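Local atomic coordinates of sensor protein (Rhodopseudomonas palustris, PDB entry 2OOL), a protein that senses light through a bound biliverdin chromophore as a bacteriophytochrome and in full-length form probably acts as a histidine kinase, this chain being its PAS-GAF chromophore-binding domain. Residues A101-I105 against Y308-Q312; H125-I130 against I255-F259; F145-V149 against E172-I176; L162-W167 against I196-R200. All blocks are in the same frame, centred on the assembly; numbering follows the deposited sequence. Where two conformers were deposited one is given.

Interaction 1: residues A101-I105 against Y308-Q312; sequences AINPI and YEVRQ
Residues 101-105 form an irregular connection running into a strand, with a cis peptide bond before Pro104; residues 308-312 are the first turn of a long helix, closed by Gln312 N to Tyr308 O at 2.9 Å. The two approach most closely at Pro104 and Tyr308, whose CA atoms lie 7.1 Å apart. Van der Waals packing comes first. Tyr308, with chi1 t, reaches across so that its CD2 lies 3.7 Å from Pro104 CD and its OH 3.8 Å from Asn103 CB; the compact proline ring suits a place beside a broad aromatic. The aliphatic edge of the proline also meets helix polar groups, Pro104 CG being 3.6 Å from Glu309 OE2 and Pro104 CD 4.1 Å from Gln312 OE1. Polar linkage is indirect. One water donates to Gln312 OE1 at 2.7 Å and, weakly, to Asn103 O at 3.4 Å; Gln312, with chi1 m and chi2 t, is long enough to reach this water. The Asn103 amide instead turns to its own domain, ND2 donating to Leu122 O. This small, partly hydrated contact joins a PAS loop to a GAF helix, part of the PAS-GAF interface of the phytochrome chromophore-binding domain.

Interaction 2: residues H125-I130 against I255-F259; sequences HDSIVI and IDLSF
Ile130 CD1 lies at the apolar centre, 3.9 Å from Ile255 CG2 and 4.1 Å from Leu257 CD2; Ile128 CD1 lies 4.3 Å from Ile255 CG2. Alternate PAS-strand residues thus present branched side chains to an irregular GAF loop; Leu257 pairs with His34 by backbone hydrogen bonding, consistent with the phytochrome knot, where the N-terminal segment threads a GAF loop. Before the strand, His125-Ile128 is a type I' turn with Asp126 and Ser127 at positive phi. CA pairs His125-Phe259 and Asp126-Asp256 are each 7.6 Å apart. Further out, the edge of Phe259 meets the face of the His125 ring (chi1 t), centroids 5.1 Å apart and planes at 72°, and His125 NE2 donates a weak hydrogen bond to Asp256 OD2 at 3.3 Å. A water donating to Asp126 OD2 (3.0 Å) accepts from Asp256 N (3.1 Å). With two carboxylate oxygens Asp256 can serve both segments: OD1 closes an Asx turn by accepting from Ser258 N at 2.8 Å, and also accepts from Ser258 OG at 2.6 Å.

Interaction 3: residues F145-V149 against E172-I176; sequences FFRSV and EVRRI
Phe145, with chi1 t, lays the edge of its ring against Ile176, CE1 standing 3.7 Å from Ile176 CB, so that a flat aromatic side chain fills the gap beside a branched one. The two segments are helical and run antiparallel, their local axes 173° apart in direction and 10.7 Å apart at closest approach. CA atoms pair as Phe145 with Ile176 at 7.1 Å and Val149 with Glu172 at 7.4 Å. Between these ends sits Ser148 (chi1 p), small enough to face the other helix directly; its OG is 2.8 Å from Glu172 OE2, 2.9 Å from Phe145 O and 3.8 Å from Ile176 CG2, and its single proton has both oxygens within reach. This pairing belongs to the helical bundle flanking the GAF domain, where helix 308-332 packs on the same side chains: Ala313 touches Phe145 and Ile176, and Leu316 touches Val149. Other faces of helix 142-157 meet the second subunit, Phe146 packing on its Leu316 and Arg147 on its Pro104. The Glu172 carboxylate, carried across by chi1 t and chi2 p, has further partners. OE1 forms a salt bridge with Arg175 NH1 at 2.5 Å, one turn on, and accepts at 3.0 Å from a water that also donates to Ser148 O at 2.7 Å. Val149 CG2 lies 3.8 Å from Glu172 OE2.

Interaction 4: residues L162-W167 against I196-R200; sequences LPTACW and IAEDR
A classic beta bulge marks this contact: Ile196 and Ala197 both stand opposite Val184 of the adjoining strand, and both point their side chains toward helix 162-167 instead of alternating. Ile196 has phi/psi of -100°/-13°, the distorted first position of the bulge, whereas Ala197 to Arg200 are extended. Helix and strand run in roughly the same direction, their local axes 7.5 Å apart at a signed crossing angle of -33°. The closest CA pair, Trp167 and Ala197, is only 5.5 Å apart, a spacing that suits the small methyl of alanine. Ala197 CB lies 3.6 Å from Cys166 CB and 3.9 Å from Trp167 N. Ile196 (chi1 p, chi2 t) extends CD1 along the helix, 3.9 Å from Cys166 SG and 4.2 Å from Leu162 CD2. Towards the other end, Trp167 adopts chi1 t and lays its indole along the strand, with CD1 3.4 Å from Glu198 O and NE1 3.5 Å from Asp199 OD1; Asp199 OD2 is salt-bridged to Arg174, further along the same helix. Glu198 points away from the helix, its side chain about 7 Å from the bound biliverdin and hydrogen-bonded to Ser206. A helix covering one face of an antiparallel sheet, with the chromophore beyond the other, is the GAF domain architecture of phytochromes.

In the fold
Interactions 1 and 2 both join PAS to GAF regions, at places whose centres are 18 Å apart, whereas interactions 3 and 4 have centres about 32 and 35 Å from that of interaction 2, across the centre of the chain. First segments come in the order 1, 2, 3, 4 and second segments 3, 4, 2, 1, so interactions 3 and 4 cross, within the spans of the other two. They share helix 162-177, tied by Arg174 NE to Asp199 OD2 at 2.8 Å. Val310 CG1 lies 3.4 Å from Ile176 O. Touching contacts thus run 1 to 3 to 4, from the PAS-GAF junction through helices beside the second subunit to the GAF sheet near the chromophore; interaction 2 stands apart.

Interaction 1: residues A101-I105 against Y308-Q312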
loop_
_atom_site.group_PDB
_atom_site.type_symbol
_atom_site.label_atom_id
_atom_site.label_comp_id
_atom_site.label_asym_id
_atom_site.label_seq_id
_atom_site.Cartn_x
_atom_site.Cartn_y
_atom_site.Cartn_z
ATOM N N ALA A 101 14.113 -4.701 4.870
ATOM C CA ALA A 101 12.705 -4.950 5.194
ATOM C C ALA A 101 12.336 -4.603 6.650
ATOM O O ALA A 101 11.159 -4.363 6.947
ATOM C CB ALA A 101 12.378 -6.393 4.918
ATOM N N ILE A 102 13.331 -4.524 7.523
ATOM C CA ILE A 102 13.122 -4.553 8.963
ATOM C C ILE A 102 12.413 -3.319 9.547
ATOM O O ILE A 102 11.564 -3.477 10.422
ATOM C CB ILE A 102 14.488 -4.793 9.737
ATOM C CG1 ILE A 102 15.292 -3.470 9.958
ATOM C CG2 ILE A 102 15.324 -5.894 9.054
ATOM C CD1 ILE A 102 16.762 -3.431 9.425
ATOM N N ASN A 103 12.753 -2.107 9.085
ATOM C CA ASN A 103 12.267 -0.890 9.729
ATOM C C ASN A 103 10.780 -0.681 9.345
ATOM O O ASN A 103 10.395 -0.924 8.183
ATOM C CB ASN A 103 13.059 0.347 9.303
ATOM C CG ASN A 103 14.373 0.540 10.079
ATOM O OD1 ASN A 103 14.545 0.071 11.206
ATOM N ND2 ASN A 103 15.317 1.258 9.456
ATOM N N PRO A 104 9.949 -0.230 10.300
ATOM C CA PRO A 104 10.188 -0.010 11.712
ATOM C C PRO A 104 9.987 -1.311 12.502
ATOM O O PRO A 104 9.237 -2.190 12.059
ATOM C CB PRO A 104 9.119 1.026 12.061
ATOM C CG PRO A 104 7.982 0.654 11.244
ATOM C CD PRO A 104 8.559 0.153 9.943
ATOM N N ILE A 105 10.628 -1.382 13.664
ATOM C CA ILE A 105 10.542 -2.503 14.567
ATOM C C ILE A 105 9.814 -2.018 15.805
ATOM O O ILE A 105 10.151 -0.966 16.311
ATOM C CB ILE A 105 11.977 -2.955 14.959
ATOM C CG1 ILE A 105 12.813 -3.234 13.704
ATOM C CG2 ILE A 105 11.941 -4.185 15.856
ATOM C CD1 ILE A 105 14.216 -2.675 13.782
ATOM N N TYR A 308 6.367 6.557 10.416
ATOM C CA TYR A 308 7.358 6.057 9.497
ATOM C C TYR A 308 6.719 5.365 8.280
ATOM O O TYR A 308 7.200 5.515 7.137
ATOM C CB TYR A 308 8.240 5.067 10.204
ATOM C CG TYR A 308 9.499 4.719 9.473
ATOM C CD1 TYR A 308 10.592 5.561 9.517
ATOM C CD2 TYR A 308 9.602 3.545 8.763
ATOM C CE1 TYR A 308 11.766 5.230 8.870
ATOM C CE2 TYR A 308 10.774 3.202 8.118
ATOM C CZ TYR A 308 11.838 4.051 8.163
ATOM O OH TYR A 308 13.019 3.721 7.523
ATOM N N GLU A 309 5.675 4.569 8.543
ATOM C CA GLU A 309 5.024 3.783 7.524
ATOM C C GLU A 309 4.295 4.692 6.511
ATOM O O GLU A 309 4.298 4.391 5.321
ATOM C CB GLU A 309 4.004 2.783 8.138
ATOM C CG GLU A 309 4.596 1.679 9.049
ATOM C CD GLU A 309 4.579 2.041 10.536
ATOM O OE1 GLU A 309 4.736 3.246 10.867
ATOM O OE2 GLU A 309 4.391 1.114 11.373
ATOM N N VAL A 310 3.704 5.796 6.970
ATOM C CA VAL A 310 3.125 6.763 6.052
ATOM C C VAL A 310 4.184 7.428 5.166
ATOM O O VAL A 310 3.943 7.651 3.967
ATOM C CB VAL A 310 2.229 7.790 6.748
ATOM C CG1 VAL A 310 1.754 8.873 5.734
ATOM C CG2 VAL A 310 0.981 7.075 7.355
ATOM N N ARG A 311 5.358 7.696 5.732
ATOM C CA ARG A 311 6.496 8.233 4.989
ATOM C C ARG A 311 7.003 7.243 3.978
ATOM O O ARG A 311 7.333 7.652 2.861
ATOM C CB ARG A 311 7.613 8.761 5.933
ATOM C CG ARG A 311 7.047 9.833 6.891
ATOM C CD ARG A 311 8.005 10.751 7.623
ATOM N NE ARG A 311 9.213 10.169 8.180
ATOM C CZ ARG A 311 9.320 9.621 9.400
ATOM N NH1 ARG A 311 8.261 9.471 10.199
ATOM N NH2 ARG A 311 10.489 9.189 9.817
ATOM N N GLN A 312 7.036 5.948 4.308
ATOM C CA GLN A 312 7.412 4.931 3.338
ATOM C C GLN A 312 6.403 4.875 2.158
ATOM O O GLN A 312 6.787 4.515 1.028
ATOM C CB GLN A 312 7.505 3.550 3.955
ATOM C CG GLN A 312 8.653 3.327 4.935
ATOM C CD GLN A 312 8.619 1.920 5.514
ATOM O OE1 GLN A 312 7.623 1.497 6.153
ATOM N NE2 GLN A 312 9.675 1.175 5.263
HETATM O O HOH W 1 7.247 -1.134 6.824
#

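Interaction 2: residues H125-I130 against I255-F259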
loop_
_atom_site.group_PDB
_atom_site.type_symbol
_atom_site.label_atom_id
_atom_site.label_comp_id
_atom_site.label_asym_id
_atom_site.label_seq_id
_atom_site.Cartn_x
_atom_site.Cartn_y
_atom_site.Cartn_z
ATOM N N HIS A 125 25.979 3.086 9.817
ATOM C CA HIS A 125 26.705 4.104 9.006
ATOM C C HIS A 125 27.934 4.405 9.873
ATOM O O HIS A 125 27.851 4.352 11.103
ATOM C CB HIS A 125 25.743 5.314 8.676
ATOM C CG HIS A 125 26.374 6.470 7.916
ATOM N ND1 HIS A 125 26.933 6.336 6.658
ATOM C CD2 HIS A 125 26.501 7.783 8.240
ATOM C CE1 HIS A 125 27.390 7.508 6.253
ATOM N NE2 HIS A 125 27.138 8.402 7.194
ATOM N N ASP A 126 29.131 4.526 9.270
ATOM C CA ASP A 126 30.366 4.812 10.040
ATOM C C ASP A 126 30.718 3.858 11.124
ATOM O O ASP A 126 31.184 4.235 12.219
ATOM C CB ASP A 126 30.327 6.225 10.611
ATOM C CG ASP A 126 30.501 7.293 9.511
ATOM O OD1 ASP A 126 30.484 6.942 8.311
ATOM O OD2 ASP A 126 30.752 8.472 9.858
ATOM N N SER A 127 30.579 2.584 10.808
ATOM C CA SER A 127 31.034 1.544 11.692
ATOM C C SER A 127 30.229 1.507 12.979
ATOM O O SER A 127 30.620 0.844 13.939
ATOM C CB SER A 127 32.579 1.696 11.940
ATOM O OG SER A 127 33.159 2.295 10.754
ATOM N N ILE A 128 29.072 2.190 13.009
ATOM C CA ILE A 128 28.210 2.174 14.205
ATOM C C ILE A 128 26.745 1.961 13.887
ATOM O O ILE A 128 26.328 2.107 12.755
ATOM C CB ILE A 128 28.364 3.479 15.062
ATOM C CG1 ILE A 128 28.016 4.723 14.250
ATOM C CG2 ILE A 128 29.796 3.572 15.664
ATOM C CD1 ILE A 128 27.658 5.903 15.076
ATOM N N VAL A 129 25.948 1.711 14.923
ATOM C CA VAL A 129 24.520 1.444 14.787
ATOM C C VAL A 129 23.788 2.485 15.560
ATOM O O VAL A 129 24.105 2.708 16.707
ATOM C CB VAL A 129 24.167 0.058 15.387
ATOM C CG1 VAL A 129 22.677 -0.203 15.280
ATOM C CG2 VAL A 129 24.999 -1.047 14.700
ATOM N N ILE A 130 22.812 3.124 14.915
ATOM C CA ILE A 130 22.037 4.184 15.493
ATOM C C ILE A 130 20.608 3.632 15.547
ATOM O O ILE A 130 20.112 3.136 14.545
ATOM C CB ILE A 130 22.102 5.457 14.641
ATOM C CG1 ILE A 130 23.502 6.094 14.684
ATOM C CG2 ILE A 130 21.014 6.481 15.059
ATOM C CD1 ILE A 130 23.694 7.397 13.888
ATOM N N ILE A 255 29.128 12.459 15.634
ATOM C CA ILE A 255 28.303 11.440 15.039
ATOM C C ILE A 255 27.639 12.004 13.765
ATOM O O ILE A 255 26.938 13.012 13.808
ATOM C CB ILE A 255 27.243 10.879 16.071
ATOM C CG1 ILE A 255 27.983 10.138 17.204
ATOM C CG2 ILE A 255 26.311 9.922 15.391
ATOM C CD1 ILE A 255 27.159 9.832 18.468
ATOM N N ASP A 256 27.887 11.315 12.663
ATOM C CA ASP A 256 27.340 11.624 11.373
ATOM C C ASP A 256 25.877 11.203 11.345
ATOM O O ASP A 256 25.557 10.017 11.308
ATOM C CB ASP A 256 28.154 10.891 10.280
ATOM C CG ASP A 256 27.754 11.290 8.894
ATOM O OD1 ASP A 256 26.606 11.737 8.675
ATOM O OD2 ASP A 256 28.612 11.210 8.003
ATOM N N LEU A 257 24.990 12.188 11.367
ATOM C CA LEU A 257 23.557 11.929 11.370
ATOM C C LEU A 257 22.957 11.953 9.978
ATOM O O LEU A 257 21.741 11.984 9.811
ATOM C CB LEU A 257 22.902 12.899 12.322
ATOM C CG LEU A 257 23.374 12.761 13.777
ATOM C CD1 LEU A 257 22.835 13.863 14.625
ATOM C CD2 LEU A 257 22.898 11.442 14.323
ATOM N N SER A 258 23.790 11.870 8.943
ATOM C CA SER A 258 23.250 11.875 7.563
ATOM C C SER A 258 21.992 11.017 7.363
ATOM O O SER A 258 21.020 11.472 6.727
ATOM C CB SER A 258 24.299 11.420 6.563
ATOM O OG SER A 258 25.386 12.314 6.492
ATOM N N PHE A 259 22.010 9.774 7.863
ATOM C CA PHE A 259 20.918 8.812 7.672
ATOM C C PHE A 259 19.957 8.697 8.870
ATOM O O PHE A 259 19.127 7.804 8.926
ATOM C CB PHE A 259 21.474 7.475 7.231
ATOM C CG PHE A 259 22.058 7.520 5.874
ATOM C CD1 PHE A 259 21.227 7.458 4.755
ATOM C CD2 PHE A 259 23.401 7.759 5.691
ATOM C CE1 PHE A 259 21.756 7.560 3.487
ATOM C CE2 PHE A 259 23.954 7.850 4.404
ATOM C CZ PHE A 259 23.114 7.770 3.300
HETATM O O HOH W 2 29.830 8.882 12.666
#

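Interaction 3: residues F145-V149 against E172-I176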
loop_
_atom_site.group_PDB
_atom_site.type_symbol
_atom_site.label_atom_id
_atom_site.label_comp_id
_atom_site.label_asym_id
_atom_site.label_seq_id
_atom_site.Cartn_x
_atom_site.Cartn_y
_atom_site.Cartn_z
ATOM N N PHE A 145 -6.219 2.863 3.376
ATOM C CA PHE A 145 -4.910 3.382 3.057
ATOM C C PHE A 145 -4.272 2.606 1.906
ATOM O O PHE A 145 -3.846 3.222 0.938
ATOM C CB PHE A 145 -4.039 3.275 4.305
ATOM C CG PHE A 145 -2.644 3.733 4.124
ATOM C CD1 PHE A 145 -2.343 5.080 4.123
ATOM C CD2 PHE A 145 -1.605 2.816 4.051
ATOM C CE1 PHE A 145 -1.026 5.509 4.002
ATOM C CE2 PHE A 145 -0.264 3.246 3.952
ATOM C CZ PHE A 145 0.009 4.593 3.918
ATOM N N PHE A 146 -4.221 1.273 2.019
ATOM C CA PHE A 146 -3.644 0.438 0.966
ATOM C C PHE A 146 -4.379 0.619 -0.374
ATOM O O PHE A 146 -3.764 0.694 -1.437
ATOM C CB PHE A 146 -3.699 -1.044 1.322
ATOM C CG PHE A 146 -2.779 -1.469 2.439
ATOM C CD1 PHE A 146 -1.701 -0.704 2.853
ATOM C CD2 PHE A 146 -3.001 -2.686 3.064
ATOM C CE1 PHE A 146 -0.880 -1.146 3.893
ATOM C CE2 PHE A 146 -2.205 -3.121 4.077
ATOM C CZ PHE A 146 -1.127 -2.357 4.498
ATOM N N ARG A 147 -5.699 0.668 -0.313
ATOM C CA ARG A 147 -6.516 0.860 -1.509
ATOM C C ARG A 147 -6.181 2.172 -2.208
ATOM O O ARG A 147 -5.981 2.176 -3.416
ATOM C CB ARG A 147 -8.016 0.807 -1.134
ATOM C CG ARG A 147 -8.977 1.159 -2.231
ATOM C CD ARG A 147 -10.379 1.071 -1.698
ATOM N NE ARG A 147 -10.686 2.161 -0.773
ATOM C CZ ARG A 147 -11.558 2.090 0.241
ATOM N NH1 ARG A 147 -12.219 0.968 0.514
ATOM N NH2 ARG A 147 -11.762 3.157 1.007
ATOM N N SER A 148 -6.070 3.263 -1.442
ATOM C CA SER A 148 -5.744 4.564 -2.044
ATOM C C SER A 148 -4.348 4.556 -2.679
ATOM O O SER A 148 -4.187 5.021 -3.798
ATOM C CB SER A 148 -5.912 5.760 -1.065
ATOM O OG SER A 148 -4.945 5.751 -0.040
ATOM N N VAL A 149 -3.344 4.005 -1.991
ATOM C CA VAL A 149 -1.999 3.880 -2.598
ATOM C C VAL A 149 -2.038 3.065 -3.924
ATOM O O VAL A 149 -1.481 3.471 -4.941
ATOM C CB VAL A 149 -0.955 3.316 -1.615
ATOM C CG1 VAL A 149 0.348 2.983 -2.358
ATOM C CG2 VAL A 149 -0.690 4.304 -0.466
ATOM N N GLU A 172 -2.587 12.421 -3.763
ATOM C CA GLU A 172 -2.546 11.215 -2.915
ATOM C C GLU A 172 -1.701 11.416 -1.655
ATOM O O GLU A 172 -2.063 10.973 -0.573
ATOM C CB GLU A 172 -2.028 10.004 -3.685
ATOM C CG GLU A 172 -1.793 8.727 -2.772
ATOM C CD GLU A 172 -3.098 8.014 -2.386
ATOM O OE1 GLU A 172 -4.168 8.403 -2.870
ATOM O OE2 GLU A 172 -3.053 7.031 -1.621
ATOM N N VAL A 173 -0.574 12.085 -1.790
ATOM C CA VAL A 173 0.249 12.413 -0.631
ATOM C C VAL A 173 -0.538 13.262 0.372
ATOM O O VAL A 173 -0.424 13.056 1.579
ATOM C CB VAL A 173 1.608 13.066 -1.042
ATOM C CG1 VAL A 173 2.288 13.759 0.126
ATOM C CG2 VAL A 173 2.583 12.014 -1.599
ATOM N N ARG A 174 -1.368 14.189 -0.107
ATOM C CA ARG A 174 -2.160 14.997 0.804
ATOM C C ARG A 174 -3.215 14.136 1.505
ATOM O O ARG A 174 -3.431 14.274 2.706
ATOM C CB ARG A 174 -2.839 16.181 0.098
ATOM C CG ARG A 174 -3.384 17.170 1.089
ATOM C CD ARG A 174 -3.901 18.482 0.453
ATOM N NE ARG A 174 -5.082 18.331 -0.402
ATOM C CZ ARG A 174 -6.352 18.344 0.014
ATOM N NH1 ARG A 174 -6.661 18.469 1.299
ATOM N NH2 ARG A 174 -7.327 18.233 -0.876
ATOM N N ARG A 175 -3.837 13.241 0.743
ATOM C CA ARG A 175 -4.780 12.252 1.280
ATOM C C ARG A 175 -4.261 11.481 2.498
ATOM O O ARG A 175 -4.979 11.308 3.479
ATOM C CB ARG A 175 -5.111 11.222 0.201
ATOM C CG ARG A 175 -6.513 10.629 0.281
ATOM C CD ARG A 175 -6.809 9.821 -0.984
ATOM N NE ARG A 175 -7.317 10.666 -2.072
ATOM C CZ ARG A 175 -6.738 10.894 -3.261
ATOM N NH1 ARG A 175 -5.596 10.327 -3.611
ATOM N NH2 ARG A 175 -7.366 11.685 -4.141
ATOM N N ILE A 176 -3.012 11.041 2.445
ATOM C CA ILE A 176 -2.511 10.102 3.440
ATOM C C ILE A 176 -1.674 10.766 4.514
ATOM O O ILE A 176 -1.405 10.138 5.523
ATOM C CB ILE A 176 -1.746 8.934 2.775
ATOM C CG1 ILE A 176 -0.458 9.431 2.110
ATOM C CG2 ILE A 176 -2.661 8.222 1.720
ATOM C CD1 ILE A 176 0.378 8.313 1.461
HETATM O O HOH W 3 -5.851 6.932 -4.811
#

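Interaction 4: residues L162-W167 against I196-R200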
loop_
_atom_site.group_PDB
_atom_site.type_symbol
_atom_site.label_atom_id
_atom_site.label_comp_id
_atom_site.label_asym_id
_atom_site.label_seq_id
_atom_site.Cartn_x
_atom_site.Cartn_y
_atom_site.Cartn_z
ATOM N N LEU A 162 3.027 15.444 -17.721
ATOM C CA LEU A 162 3.738 15.595 -16.455
ATOM C C LEU A 162 2.936 16.320 -15.372
ATOM O O LEU A 162 2.874 15.854 -14.247
ATOM C CB LEU A 162 5.090 16.314 -16.677
ATOM C CG LEU A 162 6.025 16.487 -15.484
ATOM C CD1 LEU A 162 6.536 15.114 -15.055
ATOM C CD2 LEU A 162 7.204 17.439 -15.810
ATOM N N PRO A 163 2.350 17.481 -15.691
ATOM C CA PRO A 163 1.549 18.110 -14.631
ATOM C C PRO A 163 0.437 17.203 -14.090
ATOM O O PRO A 163 0.112 17.286 -12.922
ATOM C CB PRO A 163 0.964 19.351 -15.313
ATOM C CG PRO A 163 1.876 19.603 -16.498
ATOM C CD PRO A 163 2.355 18.269 -16.941
ATOM N N THR A 164 -0.131 16.342 -14.925
ATOM C CA THR A 164 -1.133 15.375 -14.462
ATOM C C THR A 164 -0.483 14.332 -13.533
ATOM O O THR A 164 -1.046 13.983 -12.501
ATOM C CB THR A 164 -1.828 14.676 -15.646
ATOM O OG1 THR A 164 -2.319 15.673 -16.554
ATOM C CG2 THR A 164 -3.007 13.794 -15.189
ATOM N N ALA A 165 0.698 13.849 -13.908
ATOM C CA ALA A 165 1.384 12.847 -13.113
ATOM C C ALA A 165 1.742 13.453 -11.752
ATOM O O ALA A 165 1.489 12.852 -10.709
ATOM C CB ALA A 165 2.626 12.355 -13.824
ATOM N N CYS A 166 2.289 14.665 -11.788
ATOM C CA CYS A 166 2.696 15.351 -10.580
ATOM C C CYS A 166 1.538 15.647 -9.653
ATOM O O CYS A 166 1.687 15.522 -8.424
ATOM C CB CYS A 166 3.483 16.618 -10.915
ATOM S SG CYS A 166 5.099 16.202 -11.602
ATOM N N TRP A 167 0.400 16.010 -10.222
ATOM C CA TRP A 167 -0.806 16.317 -9.442
ATOM C C TRP A 167 -1.450 15.060 -8.825
ATOM O O TRP A 167 -1.926 15.093 -7.704
ATOM C CB TRP A 167 -1.833 17.133 -10.268
ATOM C CG TRP A 167 -3.038 17.445 -9.434
ATOM C CD1 TRP A 167 -3.226 18.518 -8.612
ATOM C CD2 TRP A 167 -4.188 16.609 -9.272
ATOM N NE1 TRP A 167 -4.449 18.423 -7.977
ATOM C CE2 TRP A 167 -5.045 17.246 -8.352
ATOM C CE3 TRP A 167 -4.578 15.381 -9.828
ATOM C CZ2 TRP A 167 -6.265 16.701 -7.975
ATOM C CZ3 TRP A 167 -5.800 14.844 -9.463
ATOM C CH2 TRP A 167 -6.632 15.505 -8.548
ATOM N N ILE A 196 5.575 23.078 -9.893
ATOM C CA ILE A 196 4.883 22.722 -11.120
ATOM C C ILE A 196 3.534 22.036 -10.876
ATOM O O ILE A 196 2.716 21.899 -11.803
ATOM C CB ILE A 196 5.777 21.878 -12.033
ATOM C CG1 ILE A 196 6.270 20.613 -11.308
ATOM C CG2 ILE A 196 6.993 22.722 -12.458
ATOM C CD1 ILE A 196 6.887 19.573 -12.215
ATOM N N ALA A 197 3.270 21.617 -9.647
ATOM C CA ALA A 197 1.959 21.051 -9.297
ATOM C C ALA A 197 1.754 21.273 -7.816
ATOM O O ALA A 197 2.717 21.513 -7.088
ATOM C CB ALA A 197 1.870 19.552 -9.630
ATOM N N GLU A 198 0.495 21.200 -7.399
ATOM C CA GLU A 198 0.076 21.547 -6.054
ATOM C C GLU A 198 -1.287 20.958 -5.733
ATOM O O GLU A 198 -2.177 21.003 -6.535
ATOM C CB GLU A 198 -0.039 23.053 -5.912
ATOM C CG GLU A 198 -0.148 23.533 -4.475
ATOM C CD GLU A 198 -0.176 25.045 -4.403
ATOM O OE1 GLU A 198 -1.124 25.624 -4.988
ATOM O OE2 GLU A 198 0.768 25.635 -3.782
ATOM N N ASP A 199 -1.429 20.369 -4.549
ATOM C CA ASP A 199 -2.770 20.103 -4.020
ATOM C C ASP A 199 -2.792 20.634 -2.617
ATOM O O ASP A 199 -1.893 20.351 -1.824
ATOM C CB ASP A 199 -3.069 18.614 -4.024
ATOM C CG ASP A 199 -4.571 18.306 -3.923
ATOM O OD1 ASP A 199 -5.399 18.863 -4.678
ATOM O OD2 ASP A 199 -4.923 17.490 -3.070
ATOM N N ARG A 200 -3.824 21.403 -2.308
ATOM C CA ARG A 200 -3.999 21.988 -0.986
ATOM C C ARG A 200 -5.464 22.006 -0.524
ATOM O O ARG A 200 -6.409 21.982 -1.336
ATOM C CB ARG A 200 -3.466 23.416 -0.966
ATOM C CG ARG A 200 -4.113 24.300 -1.936
ATOM C CD ARG A 200 -3.636 25.734 -1.817
ATOM N NE ARG A 200 -4.656 26.589 -2.406
ATOM C CZ ARG A 200 -4.919 26.636 -3.703
ATOM N NH1 ARG A 200 -4.208 25.909 -4.564
ATOM N NH2 ARG A 200 -5.876 27.410 -4.138
#